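Local coordinates for protein beta-phosphoglucomutase (Bacteroides vulgatus, PDB 3DV9) that probably interconverts beta-glucose 1-phosphate and glucose 6-phosphate, as a magnesium-dependent phosphomutase of the haloacid dehalogenase (HAD) superfamily, at residues L34-P39 / E108-A113; E43-I48 / Q95-E100; F52-S57 / I75-E80; G164-E169 / A191-Q196; E184-E189 / G202-A207. One frame throughout, in Å; residues are numbered along the deposited sequence.

In the fold
Contacts 2 and 3 lie in a helical cap, contacts 4 and 5 in a core built on a parallel sheet, and contact 1 at the linkers between them. Along the chain the first three are nested: contact 1 closes the outer loop, contact 2 lies within it and contact 3 within that. Contacts 1 and 2 share helix 38-51, and contacts 2 and 3 touch, their centres about 14 Å apart. Contacts 4 and 5 follow later, with segments that alternate and centres about 11 Å apart; they carry Lys-165 and Glu-189, which meet beside the magnesium site, while contacts 2 and 3 pack the cap away from it. The centres of contacts 3 and 5 are about 32 Å apart.

Contact 1 of 5, residues L34-P39 / E108-A113; sequences LFDSMP and ERMPGA
Asp-36 and Met-110, the latter a selenomethionine, approach each other at a slant, and the touching is done by the tip of one and the carboxylate of the other: Met-110 CE lies 3.5 Å from Asp-36 OD1. CG of Asp-36, anti to its backbone N (chi1 -174°), is thereby set beside its own carbonyl carbon, where Met-110 CE meets the group, while the bend of Met-110 at chi2 brings SE to 4.1 Å from Asp-36 CB. The other carboxylate oxygen works through solvent. A water donates to both Asp-36 OD2 and Glu-108 OE1, atoms of like charge 5.2 Å apart, and would probably ease their repulsion. Phe-35 turns its ring so that Glu-108 O sits at the edge, in the ring plane, 3.7 Å from Phe-35 CD1; Phe-146 meets the same ring edge-to-face. These are the two linkers between core and cap, the stretches where the chain leaves for a helical insertion and returns from it, as in HAD enzymes with such a cap. Their backbones form a single bridge at Phe-35 and Arg-109. Asp-36 is the centre of an inverse gamma turn, and its N donates to Glu-108 O at 2.8 Å. Met-110 N gives Leu-34 O a 2.9 Å bond. Arg-109 directs its NH2 elsewhere, to Asn-145 OD1.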
# COMPACT_ATOMS: atom_id res chain seq x y z
N LEU A 34 1.36 7.67 1.20
CA LEU A 34 0.82 8.90 1.83
C LEU A 34 1.74 9.53 2.87
O LEU A 34 1.92 10.75 2.87
CB LEU A 34 -0.59 8.65 2.40
CG LEU A 34 -1.59 8.13 1.35
CD1 LEU A 34 -2.91 7.94 2.09
CD2 LEU A 34 -1.76 9.11 0.16
N PHE A 35 2.30 8.70 3.75
CA PHE A 35 3.18 9.15 4.80
C PHE A 35 4.55 8.52 4.65
O PHE A 35 4.64 7.32 4.29
CB PHE A 35 2.62 8.77 6.19
CG PHE A 35 1.40 9.55 6.61
CD1 PHE A 35 1.48 10.89 6.94
CD2 PHE A 35 0.15 8.91 6.71
CE1 PHE A 35 0.37 11.61 7.36
CE2 PHE A 35 -1.01 9.64 7.14
CZ PHE A 35 -0.88 11.00 7.47
N ASP A 36 5.60 9.26 4.98
CA ASP A 36 6.93 8.67 4.94
C ASP A 36 7.17 8.00 6.33
O ASP A 36 7.95 8.46 7.15
CB ASP A 36 7.97 9.74 4.62
CG ASP A 36 9.36 9.14 4.42
OD1 ASP A 36 9.46 7.90 4.26
OD2 ASP A 36 10.33 9.93 4.45
N SER A 37 6.41 6.94 6.59
CA SER A 37 6.41 6.25 7.89
C SER A 37 7.28 5.00 7.93
O SER A 37 7.51 4.41 9.00
CB SER A 37 4.97 5.82 8.18
OG SER A 37 4.48 5.06 7.09
N MSE A 38 7.75 4.53 6.77
CA MSE A 38 8.44 3.22 6.78
C MSE A 38 9.77 3.18 7.57
O MSE A 38 10.09 2.19 8.23
CB MSE A 38 8.56 2.66 5.34
CG MSE A 38 7.25 2.11 4.77
SE MSE A 38 6.45 0.74 5.97
CE MSE A 38 7.91 -0.46 6.01
N PRO A 39 10.58 4.24 7.47
CA PRO A 39 11.80 4.18 8.29
C PRO A 39 11.51 3.89 9.77
O PRO A 39 12.20 3.06 10.38
CB PRO A 39 12.43 5.57 8.08
CG PRO A 39 11.96 5.98 6.69
CD PRO A 39 10.54 5.44 6.60
N GLU A 108 6.19 12.47 8.25
CA GLU A 108 5.89 13.48 7.23
C GLU A 108 4.94 12.98 6.15
O GLU A 108 4.93 11.81 5.81
CB GLU A 108 7.17 13.94 6.55
CG GLU A 108 7.98 14.85 7.42
CD GLU A 108 9.23 15.37 6.75
OE1 GLU A 108 9.61 14.89 5.64
OE2 GLU A 108 9.86 16.25 7.36
N ARG A 109 4.15 13.89 5.58
CA ARG A 109 3.47 13.56 4.29
C ARG A 109 4.54 13.31 3.22
O ARG A 109 5.62 13.96 3.20
CB ARG A 109 2.59 14.70 3.79
CG ARG A 109 1.46 15.09 4.71
CD ARG A 109 0.76 16.32 4.12
NE ARG A 109 1.58 17.54 4.16
CZ ARG A 109 1.85 18.26 5.26
NH1 ARG A 109 2.61 19.35 5.16
NH2 ARG A 109 1.38 17.91 6.45
N MSE A 110 4.26 12.37 2.33
CA MSE A 110 5.14 12.16 1.17
C MSE A 110 4.98 13.38 0.27
O MSE A 110 3.86 13.73 -0.06
CB MSE A 110 4.72 10.93 0.36
CG MSE A 110 5.45 9.70 0.73
SE MSE A 110 7.41 9.69 0.56
CE MSE A 110 7.51 7.90 1.32
N PRO A 111 6.10 14.02 -0.14
CA PRO A 111 5.99 15.08 -1.12
C PRO A 111 5.27 14.53 -2.37
O PRO A 111 5.49 13.38 -2.79
CB PRO A 111 7.44 15.41 -1.46
CG PRO A 111 8.16 15.16 -0.14
CD PRO A 111 7.52 13.82 0.24
N GLY A 112 4.39 15.36 -2.93
CA GLY A 112 3.58 14.99 -4.07
C GLY A 112 2.25 14.36 -3.69
O GLY A 112 1.33 14.41 -4.48
N ALA A 113 2.12 13.82 -2.47
CA ALA A 113 0.87 13.07 -2.13
C ALA A 113 -0.35 14.02 -2.02
O ALA A 113 -1.40 13.78 -2.59
CB ALA A 113 1.07 12.29 -0.81
O HOH W 1 8.64 11.10 8.10
O HOH W 2 10.15 12.50 4.33

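Contact 2 of 5, residues E43-I48 / Q95-E100; sequences ESWHKI and QAKTEE
Trp-45 and Lys-97 form one wall of the tight part of this contact, CD of the lysine lying over one face of the indole, toward the rim, as the two side chains cross at a slant. Lys-97 CD is 3.7 Å from the centroid of the five-membered ring, a CH-pi contact, and reaches 3.4 Å from Trp-45 CE2. CG of Lys-97 stands anti to its backbone N (chi1 -176°), 3.9 Å from Trp-45 CD2. An alanine in place of Trp-45 would remove the indole and would probably leave the methylenes of Lys-97 without their flat support, the chain freer to turn. Beside this pair, Ile-48 presses against the opposing helix: its CG1 lies 3.6 Å from Lys-97 CA, its CG2 meets Ala-96 CB at 3.7 Å, and its CD1 rests on Glu-100 CB. The two segments belong to helices 38-51 and 87-101 of the all-helical cap of a HAD fold; their short axes come within 8.9 Å and run at 133° to each other, closer to antiparallel than to parallel. Ser-44 sits in the same interface, its CB near Glu-100 CG, with OG hydrogen-bonded back to Asn-40 O in its own helix. The solvent side is looser. There the extended chain of Lys-47 crosses Glu-100 at about a right angle, and Lys-47 NZ makes a salt bridge with Glu-100 OE2 at 3.1 Å, weak as a hydrogen bond. The other oxygen, Glu-100 OE1, has a salt-bridge partner of its own in Lys-103.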
# COMPACT_ATOMS: atom_id res chain seq x y z
N GLU A 43 12.56 0.27 11.65
CA GLU A 43 13.37 0.35 12.87
C GLU A 43 12.63 -0.19 14.10
O GLU A 43 13.22 -0.96 14.87
CB GLU A 43 13.87 1.78 13.09
CG GLU A 43 14.79 1.96 14.34
CD GLU A 43 16.07 1.15 14.25
OE1 GLU A 43 16.36 0.58 13.18
OE2 GLU A 43 16.81 1.07 15.24
N SER A 44 11.35 0.18 14.27
CA SER A 44 10.53 -0.31 15.39
C SER A 44 10.35 -1.81 15.35
O SER A 44 10.47 -2.49 16.38
CB SER A 44 9.15 0.36 15.41
OG SER A 44 9.30 1.75 15.58
N TRP A 45 10.06 -2.34 14.17
CA TRP A 45 9.91 -3.79 14.06
C TRP A 45 11.24 -4.46 14.40
O TRP A 45 11.27 -5.44 15.15
CB TRP A 45 9.50 -4.21 12.66
CG TRP A 45 8.05 -4.31 12.47
CD1 TRP A 45 7.25 -3.49 11.70
CD2 TRP A 45 7.17 -5.28 13.06
NE1 TRP A 45 5.95 -3.91 11.75
CE2 TRP A 45 5.87 -5.00 12.58
CE3 TRP A 45 7.36 -6.36 13.93
CZ2 TRP A 45 4.75 -5.77 12.97
CZ3 TRP A 45 6.26 -7.13 14.29
CH2 TRP A 45 4.97 -6.82 13.82
N HIS A 46 12.33 -3.93 13.83
CA HIS A 46 13.64 -4.54 14.02
C HIS A 46 14.02 -4.60 15.51
O HIS A 46 14.44 -5.65 16.05
CB HIS A 46 14.71 -3.77 13.26
CG HIS A 46 16.09 -4.15 13.67
ND1 HIS A 46 16.62 -5.40 13.42
CD2 HIS A 46 17.03 -3.48 14.37
CE1 HIS A 46 17.83 -5.47 13.92
NE2 HIS A 46 18.10 -4.32 14.52
N LYS A 47 13.86 -3.45 16.17
CA LYS A 47 14.23 -3.29 17.57
C LYS A 47 13.35 -4.11 18.52
O LYS A 47 13.88 -4.72 19.45
CB LYS A 47 14.17 -1.80 17.92
CG LYS A 47 14.53 -1.44 19.36
CD LYS A 47 14.44 0.07 19.53
CE LYS A 47 14.50 0.46 20.98
NZ LYS A 47 14.93 1.88 21.07
N ILE A 48 12.03 -4.12 18.28
CA ILE A 48 11.11 -4.85 19.13
C ILE A 48 11.27 -6.37 18.97
O ILE A 48 11.25 -7.12 19.93
CB ILE A 48 9.65 -4.39 18.88
CG1 ILE A 48 9.46 -2.96 19.37
CG2 ILE A 48 8.64 -5.38 19.51
CD1 ILE A 48 10.22 -2.65 20.66
N GLN A 95 2.02 -4.97 20.71
CA GLN A 95 1.88 -3.87 21.66
C GLN A 95 3.20 -3.11 21.81
O GLN A 95 3.23 -1.87 21.78
CB GLN A 95 1.38 -4.36 23.03
CG GLN A 95 -0.13 -4.62 23.09
CD GLN A 95 -0.66 -4.84 24.51
OE1 GLN A 95 0.08 -4.72 25.49
NE2 GLN A 95 -1.95 -5.19 24.61
N ALA A 96 4.30 -3.85 21.98
CA ALA A 96 5.60 -3.22 22.14
C ALA A 96 5.99 -2.42 20.89
O ALA A 96 6.57 -1.34 20.99
CB ALA A 96 6.68 -4.26 22.49
N LYS A 97 5.65 -2.96 19.72
CA LYS A 97 5.99 -2.33 18.46
C LYS A 97 5.21 -1.03 18.27
O LYS A 97 5.76 -0.02 17.79
CB LYS A 97 5.71 -3.30 17.31
CG LYS A 97 6.14 -2.75 15.91
CD LYS A 97 4.95 -2.72 15.00
CE LYS A 97 4.34 -1.33 14.91
NZ LYS A 97 4.76 -0.53 13.69
N THR A 98 3.92 -1.07 18.60
CA THR A 98 3.04 0.10 18.55
C THR A 98 3.61 1.23 19.43
O THR A 98 3.77 2.37 18.96
CB THR A 98 1.59 -0.28 19.03
OG1 THR A 98 1.03 -1.24 18.12
CG2 THR A 98 0.68 0.93 19.07
N GLU A 99 3.95 0.88 20.68
CA GLU A 99 4.51 1.82 21.65
C GLU A 99 5.83 2.39 21.16
O GLU A 99 6.12 3.57 21.35
CB GLU A 99 4.70 1.14 23.01
CG GLU A 99 5.21 2.06 24.14
CD GLU A 99 5.05 1.50 25.55
OE1 GLU A 99 4.30 0.51 25.75
OE2 GLU A 99 5.65 2.07 26.49
N GLU A 100 6.65 1.54 20.55
CA GLU A 100 7.96 1.96 20.05
C GLU A 100 7.84 2.95 18.89
O GLU A 100 8.55 3.96 18.85
CB GLU A 100 8.80 0.74 19.64
CG GLU A 100 10.26 1.07 19.33
CD GLU A 100 11.02 1.66 20.50
OE1 GLU A 100 10.63 1.42 21.67
OE2 GLU A 100 12.02 2.36 20.25

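Contact 3 of 5, residues F52-S57 / I75-E80; sequences FGFGLS and IVSRRE
The Phe-54 ring and the Arg-79 guanidinium are the flat groups here, and Val-76 touches both. Glu-80 OE1 stands at the edge of the Phe-54 ring, 3.5 Å from CD1, with carboxylate and ring planes 46° apart. Val-76 CG1 and Ser-77 CA approach the same ring obliquely, Ser-77 CA lying 3.9 Å from Phe-54 CE1. Over one face of the guanidinium lies Val-76 CG2, toward the rim, while Gly-55 O is at its edge and receives a weak 3.1 Å bond from Arg-79 NH2; the stronger partner of Arg-79 is Glu-60, a salt bridge. The carboxylate of Glu-80 is steadied by Gly-55 N, which donates to OE2 at 2.8 Å on the syn side, 24° out of the carboxylate plane. The apolar part is made by Val-76, whose CG1 meets Phe-54 CB and whose CG2 meets Leu-56 CD1, both at 3.9 Å. An alanine in place of Phe-54 would strip away the ring and probably open a gap beside Ser-77, leaving Glu-80 OE1 without its aromatic neighbour. Phe-54 also packs on Met-49 and Ile-93, which ties the loop to two further helices. The loop itself starts from a Schellman motif that ends helix 38-51, with Gly-53 at positive phi as the C-prime residue and Phe-54 N returning to Met-49 O; helix 69-81 packs against it within the helical cap.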
# COMPACT_ATOMS: atom_id res chain seq x y z
N PHE A 52 12.41 -9.32 21.84
CA PHE A 52 11.73 -10.62 22.05
C PHE A 52 12.59 -11.82 21.59
O PHE A 52 12.15 -12.95 21.58
CB PHE A 52 10.38 -10.60 21.35
CG PHE A 52 9.33 -9.85 22.11
CD1 PHE A 52 8.40 -10.55 22.91
CD2 PHE A 52 9.24 -8.46 22.04
CE1 PHE A 52 7.42 -9.88 23.61
CE2 PHE A 52 8.24 -7.75 22.77
CZ PHE A 52 7.33 -8.46 23.54
N GLY A 53 13.85 -11.57 21.25
CA GLY A 53 14.79 -12.65 20.92
C GLY A 53 14.76 -13.12 19.47
O GLY A 53 15.29 -14.18 19.16
N PHE A 54 14.14 -12.33 18.59
CA PHE A 54 14.01 -12.66 17.18
C PHE A 54 14.85 -11.74 16.28
O PHE A 54 15.01 -10.55 16.55
CB PHE A 54 12.55 -12.50 16.72
CG PHE A 54 11.57 -13.47 17.35
CD1 PHE A 54 11.68 -14.85 17.13
CD2 PHE A 54 10.50 -13.00 18.13
CE1 PHE A 54 10.76 -15.76 17.68
CE2 PHE A 54 9.55 -13.92 18.70
CZ PHE A 54 9.69 -15.29 18.47
N GLY A 55 15.34 -12.29 15.17
CA GLY A 55 16.14 -11.51 14.24
C GLY A 55 15.35 -11.10 13.02
O GLY A 55 15.19 -11.87 12.09
N LEU A 56 14.87 -9.86 13.03
CA LEU A 56 14.25 -9.26 11.84
C LEU A 56 15.00 -7.97 11.51
O LEU A 56 14.95 -7.00 12.27
CB LEU A 56 12.75 -8.99 12.09
CG LEU A 56 11.90 -8.39 10.96
CD1 LEU A 56 11.63 -9.39 9.80
CD2 LEU A 56 10.56 -7.83 11.49
N SER A 57 15.73 -7.97 10.40
CA SER A 57 16.49 -6.77 10.00
C SER A 57 15.52 -5.73 9.44
O SER A 57 14.41 -6.06 9.00
CB SER A 57 17.55 -7.10 8.94
OG SER A 57 16.93 -7.28 7.67
N ILE A 75 6.46 -15.97 10.50
CA ILE A 75 7.53 -16.29 9.54
C ILE A 75 8.85 -16.40 10.27
O ILE A 75 9.56 -17.40 10.15
CB ILE A 75 7.64 -15.22 8.40
CG1 ILE A 75 6.46 -15.37 7.43
CG2 ILE A 75 8.99 -15.33 7.65
CD1 ILE A 75 6.19 -14.10 6.61
N VAL A 76 9.17 -15.38 11.07
CA VAL A 76 10.45 -15.36 11.77
C VAL A 76 10.50 -16.45 12.84
O VAL A 76 11.54 -17.08 13.05
CB VAL A 76 10.73 -13.98 12.40
CG1 VAL A 76 12.07 -13.98 13.12
CG2 VAL A 76 10.67 -12.88 11.34
N SER A 77 9.39 -16.67 13.54
CA SER A 77 9.33 -17.70 14.59
C SER A 77 9.55 -19.11 14.03
O SER A 77 10.34 -19.91 14.58
CB SER A 77 8.01 -17.64 15.35
OG SER A 77 7.99 -18.61 16.39
N ARG A 78 8.85 -19.41 12.93
CA ARG A 78 8.95 -20.74 12.32
C ARG A 78 10.38 -21.05 11.95
O ARG A 78 10.87 -22.14 12.21
CB ARG A 78 8.06 -20.85 11.09
CG ARG A 78 6.60 -21.11 11.40
CD ARG A 78 5.83 -21.56 10.14
NE ARG A 78 5.79 -20.54 9.09
CZ ARG A 78 4.93 -19.53 9.04
NH1 ARG A 78 4.02 -19.38 10.00
NH2 ARG A 78 4.98 -18.66 8.04
N ARG A 79 11.06 -20.07 11.37
CA ARG A 79 12.42 -20.32 10.91
C ARG A 79 13.46 -20.39 12.03
O ARG A 79 14.44 -21.12 11.90
CB ARG A 79 12.82 -19.31 9.84
CG ARG A 79 13.43 -18.04 10.34
CD ARG A 79 13.60 -17.09 9.20
NE ARG A 79 14.08 -15.80 9.67
CZ ARG A 79 13.86 -14.65 9.04
NH1 ARG A 79 13.14 -14.64 7.93
NH2 ARG A 79 14.34 -13.52 9.55
N GLU A 80 13.24 -19.66 13.12
CA GLU A 80 14.19 -19.62 14.24
C GLU A 80 13.91 -20.71 15.27
O GLU A 80 14.85 -21.21 15.91
CB GLU A 80 14.19 -18.26 14.92
CG GLU A 80 14.78 -17.15 14.08
CD GLU A 80 15.11 -15.89 14.88
OE1 GLU A 80 14.90 -15.88 16.12
OE2 GLU A 80 15.62 -14.94 14.26

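Contact 4 of 5, residues G164-E169 / A191-Q196; sequences GKPNPE and APLGVQ. With PO4 (phosphate ion), chain C.
With CG anti to its carbonyl carbon (chi1 -63°) and the chain extended beyond, Lys-165 runs past the first turn of helix 192-200, its CD 4.0 Å from Gly-194 CA. Its position is consistent with the lysine of the HAD core motifs, at the sheet end that carries the metal site. Its NZ reaches a phosphate, probably from the crystallisation liquor, and lies 3.0 Å from O3 of that ion, which is also held by Thr-131 OG1 and Asp-31 N. NZ makes salt bridges with Asp-29, a magnesium ligand, and with Glu-189, and bonds to Val-130 O. The next residue turns the backbone: Pro-166 follows a cis peptide bond and lies side by side with Leu-193, pointing the same way, its CB 3.8 Å from Leu-193 CD2. Pro-166 CA comes to 3.4 Å from Leu-193 O, a CA-H...O contact, and the chain of Gln-196 lies alongside the ring, CG 4.0 Å from Pro-166 CB. Asn-167, ahead of the turn into helix 169-178, makes a capping bond: its OD1 accepts from Glu-169 N at 2.9 Å, on a lone pair in the amide plane.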
# COMPACT_ATOMS: atom_id res chain seq x y z
N GLY A 164 -4.39 -9.94 5.29
CA GLY A 164 -3.69 -8.78 4.73
C GLY A 164 -2.83 -9.06 3.49
O GLY A 164 -2.76 -10.17 3.00
N LYS A 165 -2.20 -8.02 2.97
CA LYS A 165 -1.26 -8.18 1.87
C LYS A 165 -0.29 -9.32 2.23
O LYS A 165 0.11 -9.42 3.39
CB LYS A 165 -0.57 -6.83 1.63
CG LYS A 165 -1.59 -5.73 1.18
CD LYS A 165 -1.04 -4.30 1.54
CE LYS A 165 -2.16 -3.26 1.45
NZ LYS A 165 -1.67 -1.84 1.49
N PRO A 166 0.06 -10.20 1.25
CA PRO A 166 -0.22 -10.07 -0.17
C PRO A 166 -1.57 -10.68 -0.61
O PRO A 166 -1.84 -10.77 -1.78
CB PRO A 166 0.93 -10.87 -0.81
CG PRO A 166 1.13 -12.01 0.16
CD PRO A 166 0.87 -11.42 1.53
N ASN A 167 -2.41 -11.08 0.35
CA ASN A 167 -3.77 -11.52 -0.01
C ASN A 167 -4.48 -10.31 -0.67
O ASN A 167 -4.26 -9.16 -0.21
CB ASN A 167 -4.52 -11.96 1.24
CG ASN A 167 -5.81 -12.73 0.93
OD1 ASN A 167 -6.74 -12.18 0.31
ND2 ASN A 167 -5.91 -14.00 1.41
N PRO A 168 -5.24 -10.54 -1.77
CA PRO A 168 -5.96 -9.42 -2.41
C PRO A 168 -7.10 -8.85 -1.56
O PRO A 168 -7.61 -7.81 -1.93
CB PRO A 168 -6.55 -10.06 -3.68
CG PRO A 168 -6.63 -11.48 -3.39
CD PRO A 168 -5.42 -11.79 -2.54
N GLU A 169 -7.46 -9.51 -0.44
CA GLU A 169 -8.60 -9.09 0.42
C GLU A 169 -8.74 -7.58 0.69
O GLU A 169 -9.81 -7.05 0.49
CB GLU A 169 -8.69 -9.93 1.72
CG GLU A 169 -9.95 -9.65 2.58
CD GLU A 169 -11.24 -10.09 1.89
OE1 GLU A 169 -11.17 -10.77 0.83
OE2 GLU A 169 -12.32 -9.73 2.39
N ALA A 191 5.29 -1.35 -2.10
CA ALA A 191 5.96 -2.53 -1.54
C ALA A 191 5.62 -3.79 -2.35
O ALA A 191 4.55 -3.87 -2.91
CB ALA A 191 5.56 -2.73 -0.11
N PRO A 192 6.53 -4.77 -2.38
CA PRO A 192 6.28 -5.93 -3.23
C PRO A 192 5.00 -6.66 -2.81
O PRO A 192 4.24 -7.09 -3.66
CB PRO A 192 7.50 -6.84 -3.00
CG PRO A 192 8.15 -6.33 -1.79
CD PRO A 192 7.86 -4.84 -1.76
N LEU A 193 4.76 -6.86 -1.52
CA LEU A 193 3.56 -7.63 -1.12
C LEU A 193 2.26 -6.86 -1.40
O LEU A 193 1.23 -7.47 -1.71
CB LEU A 193 3.60 -8.02 0.35
CG LEU A 193 4.74 -8.97 0.75
CD1 LEU A 193 4.77 -9.11 2.25
CD2 LEU A 193 4.63 -10.31 0.06
N GLY A 194 2.35 -5.53 -1.35
CA GLY A 194 1.24 -4.62 -1.72
C GLY A 194 0.93 -4.70 -3.21
O GLY A 194 -0.23 -4.82 -3.61
N VAL A 195 1.98 -4.66 -4.03
CA VAL A 195 1.84 -4.80 -5.48
C VAL A 195 1.19 -6.16 -5.76
O VAL A 195 0.26 -6.25 -6.55
CB VAL A 195 3.18 -4.66 -6.21
CG1 VAL A 195 3.00 -4.98 -7.67
CG2 VAL A 195 3.68 -3.18 -6.05
N GLN A 196 1.69 -7.20 -5.11
CA GLN A 196 1.16 -8.56 -5.33
C GLN A 196 -0.35 -8.62 -5.05
O GLN A 196 -1.11 -9.26 -5.82
CB GLN A 196 1.92 -9.55 -4.42
CG GLN A 196 1.54 -10.97 -4.73
CD GLN A 196 2.31 -11.97 -3.90
OE1 GLN A 196 3.41 -11.68 -3.40
NE2 GLN A 196 1.73 -13.14 -3.72
P PO4 C . 1.04 -0.29 4.34
O1 PO4 C . 0.10 0.90 4.36
O2 PO4 C . 2.29 0.01 3.55
O3 PO4 C . 0.34 -1.52 3.75
O4 PO4 C . 1.46 -0.69 5.75

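Contact 5 of 5, residues E184-E189 / G202-A207; sequences EALVIE and GIFTIA
The beta-alpha-beta unit made by strand 185-189, helix 192-200 and strand 204-208 sets Val-187 beside Thr-205 on neighbouring parallel strands. Val-187 is held by both its backbone N and its O: the N donates to Phe-204 O at 2.9 Å, and the O accepts from Ile-206 N at 2.7 Å. Glu-189 N then bonds to Ile-206 O at 2.9 Å. Where the strands spread apart at the other end, a water fills in for a direct bond, donating to Ala-185 O and accepting from Phe-204 N at 2.8 Å. The strands are inner members of the parallel, Rossmann-like sheet of the HAD core. On the face that carries Val-187 and Thr-205, these two side chains lie alongside each other, and Thr-205 OG1 donates to Ile-203 O at 2.8 Å from above the carbonyl plane. Ile-203, the residue before the strand, packs on Val-187: their CG2 atoms are 3.7 Å apart and the side chains cross at about a right angle, both touching Tyr-171 of helix 169-178. On the other face Ile-188 and Ile-206 point the same way, with their CD1 atoms 3.7 Å apart, Ile-188 against Phe-233 and Ile-206 against Leu-240 of helix 230-244. Glu-189 ends its strand near the magnesium, just before the metal ligand Asn-190; its OE2 is hydrogen-bonded to Tyr-171 OH.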
# COMPACT_ATOMS: atom_id res chain seq x y z
N GLU A 184 -12.42 -0.00 -12.82
CA GLU A 184 -12.79 1.38 -12.47
C GLU A 184 -11.83 1.99 -11.45
O GLU A 184 -12.07 3.08 -10.93
CB GLU A 184 -14.24 1.44 -11.92
CG GLU A 184 -15.29 1.07 -12.97
CD GLU A 184 -16.72 0.94 -12.40
OE1 GLU A 184 -16.88 0.75 -11.17
OE2 GLU A 184 -17.66 1.01 -13.21
N ALA A 185 -10.78 1.24 -11.10
CA ALA A 185 -9.85 1.67 -10.06
C ALA A 185 -8.37 1.53 -10.47
O ALA A 185 -8.04 0.82 -11.44
CB ALA A 185 -10.13 0.91 -8.75
N LEU A 186 -7.52 2.27 -9.74
CA LEU A 186 -6.06 2.10 -9.78
C LEU A 186 -5.60 1.77 -8.34
O LEU A 186 -6.17 2.27 -7.38
CB LEU A 186 -5.36 3.41 -10.18
CG LEU A 186 -5.23 3.90 -11.63
CD1 LEU A 186 -6.49 3.77 -12.39
CD2 LEU A 186 -4.68 5.32 -11.66
N VAL A 187 -4.57 0.94 -8.21
CA VAL A 187 -3.93 0.72 -6.92
C VAL A 187 -2.58 1.45 -6.96
O VAL A 187 -1.84 1.33 -7.93
CB VAL A 187 -3.71 -0.78 -6.63
CG1 VAL A 187 -2.72 -1.00 -5.45
CG2 VAL A 187 -5.06 -1.49 -6.37
N ILE A 188 -2.32 2.23 -5.93
CA ILE A 188 -1.00 2.94 -5.81
C ILE A 188 -0.26 2.32 -4.63
O ILE A 188 -0.64 2.51 -3.47
CB ILE A 188 -1.19 4.45 -5.59
CG1 ILE A 188 -2.21 5.05 -6.58
CG2 ILE A 188 0.18 5.17 -5.67
CD1 ILE A 188 -1.80 4.81 -8.06
N GLU A 189 0.81 1.58 -4.94
CA GLU A 189 1.53 0.77 -3.97
C GLU A 189 3.04 1.04 -4.00
O GLU A 189 3.59 1.41 -5.06
CB GLU A 189 1.24 -0.71 -4.23
CG GLU A 189 0.09 -1.18 -3.35
CD GLU A 189 0.52 -1.41 -1.85
OE1 GLU A 189 1.69 -1.10 -1.47
OE2 GLU A 189 -0.32 -1.89 -1.05
N GLY A 202 -6.86 -8.02 -9.34
CA GLY A 202 -7.15 -7.72 -10.74
C GLY A 202 -7.37 -6.26 -11.09
O GLY A 202 -8.04 -5.96 -12.09
N ILE A 203 -6.73 -5.38 -10.31
CA ILE A 203 -6.82 -3.92 -10.52
C ILE A 203 -5.48 -3.46 -11.07
O ILE A 203 -4.44 -3.95 -10.65
CB ILE A 203 -7.06 -3.17 -9.19
CG1 ILE A 203 -8.25 -3.79 -8.41
CG2 ILE A 203 -7.16 -1.60 -9.40
CD1 ILE A 203 -8.27 -3.40 -6.91
N PHE A 204 -5.54 -2.53 -12.01
CA PHE A 204 -4.37 -1.93 -12.60
C PHE A 204 -3.54 -1.35 -11.45
O PHE A 204 -4.02 -0.56 -10.66
CB PHE A 204 -4.78 -0.87 -13.64
CG PHE A 204 -3.62 -0.29 -14.38
CD1 PHE A 204 -3.30 -0.75 -15.68
CD2 PHE A 204 -2.87 0.78 -13.83
CE1 PHE A 204 -2.22 -0.23 -16.38
CE2 PHE A 204 -1.79 1.32 -14.56
CZ PHE A 204 -1.49 0.83 -15.85
N THR A 205 -2.30 -1.82 -11.35
CA THR A 205 -1.49 -1.58 -10.16
C THR A 205 -0.26 -0.77 -10.50
O THR A 205 0.54 -1.17 -11.38
CB THR A 205 -1.17 -2.92 -9.37
OG1 THR A 205 -2.39 -3.46 -8.85
CG2 THR A 205 -0.17 -2.66 -8.19
N ILE A 206 -0.09 0.37 -9.82
CA ILE A 206 1.05 1.26 -10.05
C ILE A 206 1.99 1.18 -8.86
O ILE A 206 1.60 1.45 -7.69
CB ILE A 206 0.59 2.73 -10.32
CG1 ILE A 206 -0.22 2.83 -11.61
CG2 ILE A 206 1.82 3.72 -10.27
CD1 ILE A 206 -1.00 4.15 -11.66
N ALA A 207 3.25 0.82 -9.13
CA ALA A 207 4.26 0.86 -8.08
C ALA A 207 4.94 2.23 -8.05
O ALA A 207 5.23 2.82 -9.08
CB ALA A 207 5.36 -0.21 -8.28
O HOH W 3 -7.87 -1.32 -13.04